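Local coordinates for protein endoglucanase (Thermotoga maritima, PDB 2FVG) that probably acts as a metal-dependent aminopeptidase of the M42 family, using two divalent metal cations per subunit, although it is named an endoglucanase, at residues A[11-16]-A[146-150]. Sequence-based numbering, arbitrary orientation.
Sequences PGVSGD and DYVSF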
loop_
_atom_site.group_PDB
_atom_site.type_symbol
_atom_site.label_atom_id
_atom_site.label_comp_id
_atom_site.label_asym_id
_atom_site.label_seq_id
_atom_site.Cartn_x
_atom_site.Cartn_y
_atom_site.Cartn_z
ATOM N N PRO A 11 -4.542 0.125 11.507
ATOM C CA PRO A 11 -5.540 -0.635 10.790
ATOM C C PRO A 11 -6.194 0.195 9.676
ATOM O O PRO A 11 -6.497 1.373 9.875
ATOM C CB PRO A 11 -6.574 -0.982 11.880
ATOM C CG PRO A 11 -6.430 0.061 12.923
ATOM C CD PRO A 11 -5.094 0.741 12.732
ATOM N N GLY A 12 -6.407 -0.435 8.524
ATOM C CA GLY A 12 -7.045 0.192 7.355
ATOM C C GLY A 12 -7.407 -0.845 6.292
ATOM O O GLY A 12 -6.904 -0.837 5.164
ATOM N N VAL A 13 -8.304 -1.744 6.653
ATOM C CA VAL A 13 -8.743 -2.776 5.757
ATOM C C VAL A 13 -9.540 -2.135 4.632
ATOM O O VAL A 13 -10.118 -1.065 4.828
ATOM C CB VAL A 13 -9.603 -3.795 6.535
ATOM C CG1 VAL A 13 -10.186 -4.860 5.598
ATOM C CG2 VAL A 13 -8.766 -4.451 7.594
ATOM N N SER A 14 -9.554 -2.771 3.458
ATOM C CA SER A 14 -10.290 -2.266 2.284
ATOM C C SER A 14 -11.723 -1.941 2.643
ATOM O O SER A 14 -12.430 -2.783 3.180
ATOM C CB SER A 14 -10.306 -3.320 1.170
ATOM O OG SER A 14 -8.994 -3.640 0.762
ATOM N N GLY A 15 -12.163 -0.729 2.339
ATOM C CA GLY A 15 -13.545 -0.340 2.681
ATOM C C GLY A 15 -13.576 0.419 4.000
ATOM O O GLY A 15 -14.572 1.038 4.343
ATOM N N ASP A 16 -12.458 0.413 4.722
ATOM C CA ASP A 16 -12.387 1.061 6.030
ATOM C C ASP A 16 -11.071 1.800 6.206
ATOM O O ASP A 16 -10.420 1.652 7.235
ATOM C CB ASP A 16 -12.549 -0.016 7.111
ATOM C CG ASP A 16 -12.728 0.556 8.519
ATOM O OD1 ASP A 16 -13.484 1.535 8.703
ATOM O OD2 ASP A 16 -12.113 0.000 9.456
ATOM N N ASP A 146 -18.176 -4.704 11.454
ATOM C CA ASP A 146 -16.913 -4.079 11.831
ATOM C C ASP A 146 -15.757 -4.724 11.084
ATOM O O ASP A 146 -15.808 -5.901 10.733
ATOM C CB ASP A 146 -16.651 -4.142 13.345
ATOM C CG ASP A 146 -17.602 -3.252 14.165
ATOM O OD1 ASP A 146 -18.241 -2.325 13.598
ATOM O OD2 ASP A 146 -17.713 -3.491 15.399
ATOM N N TYR A 147 -14.717 -3.941 10.855
ATOM C CA TYR A 147 -13.532 -4.417 10.159
ATOM C C TYR A 147 -12.477 -4.945 11.129
ATOM O O TYR A 147 -12.174 -4.329 12.163
ATOM C CB TYR A 147 -12.983 -3.332 9.230
ATOM C CG TYR A 147 -13.868 -3.130 8.025
ATOM C CD1 TYR A 147 -13.630 -3.831 6.844
ATOM C CD2 TYR A 147 -14.969 -2.270 8.071
ATOM C CE1 TYR A 147 -14.464 -3.677 5.725
ATOM C CE2 TYR A 147 -15.817 -2.105 6.955
ATOM C CZ TYR A 147 -15.555 -2.817 5.789
ATOM O OH TYR A 147 -16.363 -2.666 4.685
ATOM N N VAL A 148 -11.937 -6.101 10.770
ATOM C CA VAL A 148 -10.952 -6.819 11.557
ATOM C C VAL A 148 -9.615 -6.756 10.851
ATOM O O VAL A 148 -9.515 -7.131 9.695
ATOM C CB VAL A 148 -11.357 -8.311 11.639
ATOM C CG1 VAL A 148 -10.380 -9.090 12.496
ATOM C CG2 VAL A 148 -12.809 -8.460 12.163
ATOM N N SER A 149 -8.581 -6.258 11.515
ATOM C CA SER A 149 -7.283 -6.251 10.863
ATOM C C SER A 149 -6.298 -7.113 11.646
ATOM O O SER A 149 -6.536 -7.436 12.813
ATOM C CB SER A 149 -6.774 -4.829 10.696
ATOM O OG SER A 149 -6.617 -4.205 11.941
ATOM N N PHE A 150 -5.213 -7.522 10.994
ATOM C CA PHE A 150 -4.169 -8.255 11.676
ATOM C C PHE A 150 -3.471 -7.320 12.640
ATOM O O PHE A 150 -3.433 -6.096 12.437
ATOM C CB PHE A 150 -3.129 -8.795 10.701
ATOM C CG PHE A 150 -3.626 -9.883 9.838
ATOM C CD1 PHE A 150 -3.712 -11.183 10.327
ATOM C CD2 PHE A 150 -3.983 -9.630 8.527
ATOM C CE1 PHE A 150 -4.166 -12.225 9.513
ATOM C CE2 PHE A 150 -4.428 -10.647 7.713
ATOM C CZ PHE A 150 -4.529 -11.952 8.210
#
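Start with the ring of Tyr147, which packs against the loop joining helix 4-9 to helix 18-28. Asp16 sits over one face of it in a CH-pi contact: its CB is 3.7 Å from the ring centroid and 22° off the ring normal. The loop makes a type II turn from Val13 to Asp16, which places Asp16 over the ring and is closed by the hydrogen bond from Asp16 N to Val13 O (2.8 Å). Gly15 takes the positive-phi position of that turn; a side chain here would clash with Tyr147 OH as well as with the preceding carbonyl.

The apolar contact belongs to Val13, whose side chain points at the strand: its CG1 meets Tyr147 CD1 at 3.8 Å. Van der Waals contacts with the strand backbone and Ser149 continue the packing, some against polar atoms. Val13 CG2 lies 3.7 Å from Ser149 CB and 3.5 Å from Val148 O, and Pro11 CB touches Ser149 OG at 3.2 Å. Tyr147 and Ser149 alternate with Val148, which turns the other way, onto strands 66-72 and 95-98.

Strand 147-150 belongs to the six-stranded antiparallel sheet of the smaller domain that M42 peptidases carry beside their metallopeptidase core, so the contact ties the N-terminal loop of the core to that domain.

Hydrogen bonds anchor the two pieces separately. Ser14 OG hydrogen-bonds to Asp63 OD2 and Gly12 N to Glu64 OE2, whereas the strand makes backbone hydrogen bonds through Val148 with Phe67 and Ser149 with Gln97. The turn also lies near the predicted metal site: the side chain of Ser14 is about 8 Å from that of His61, a predicted zinc ligand.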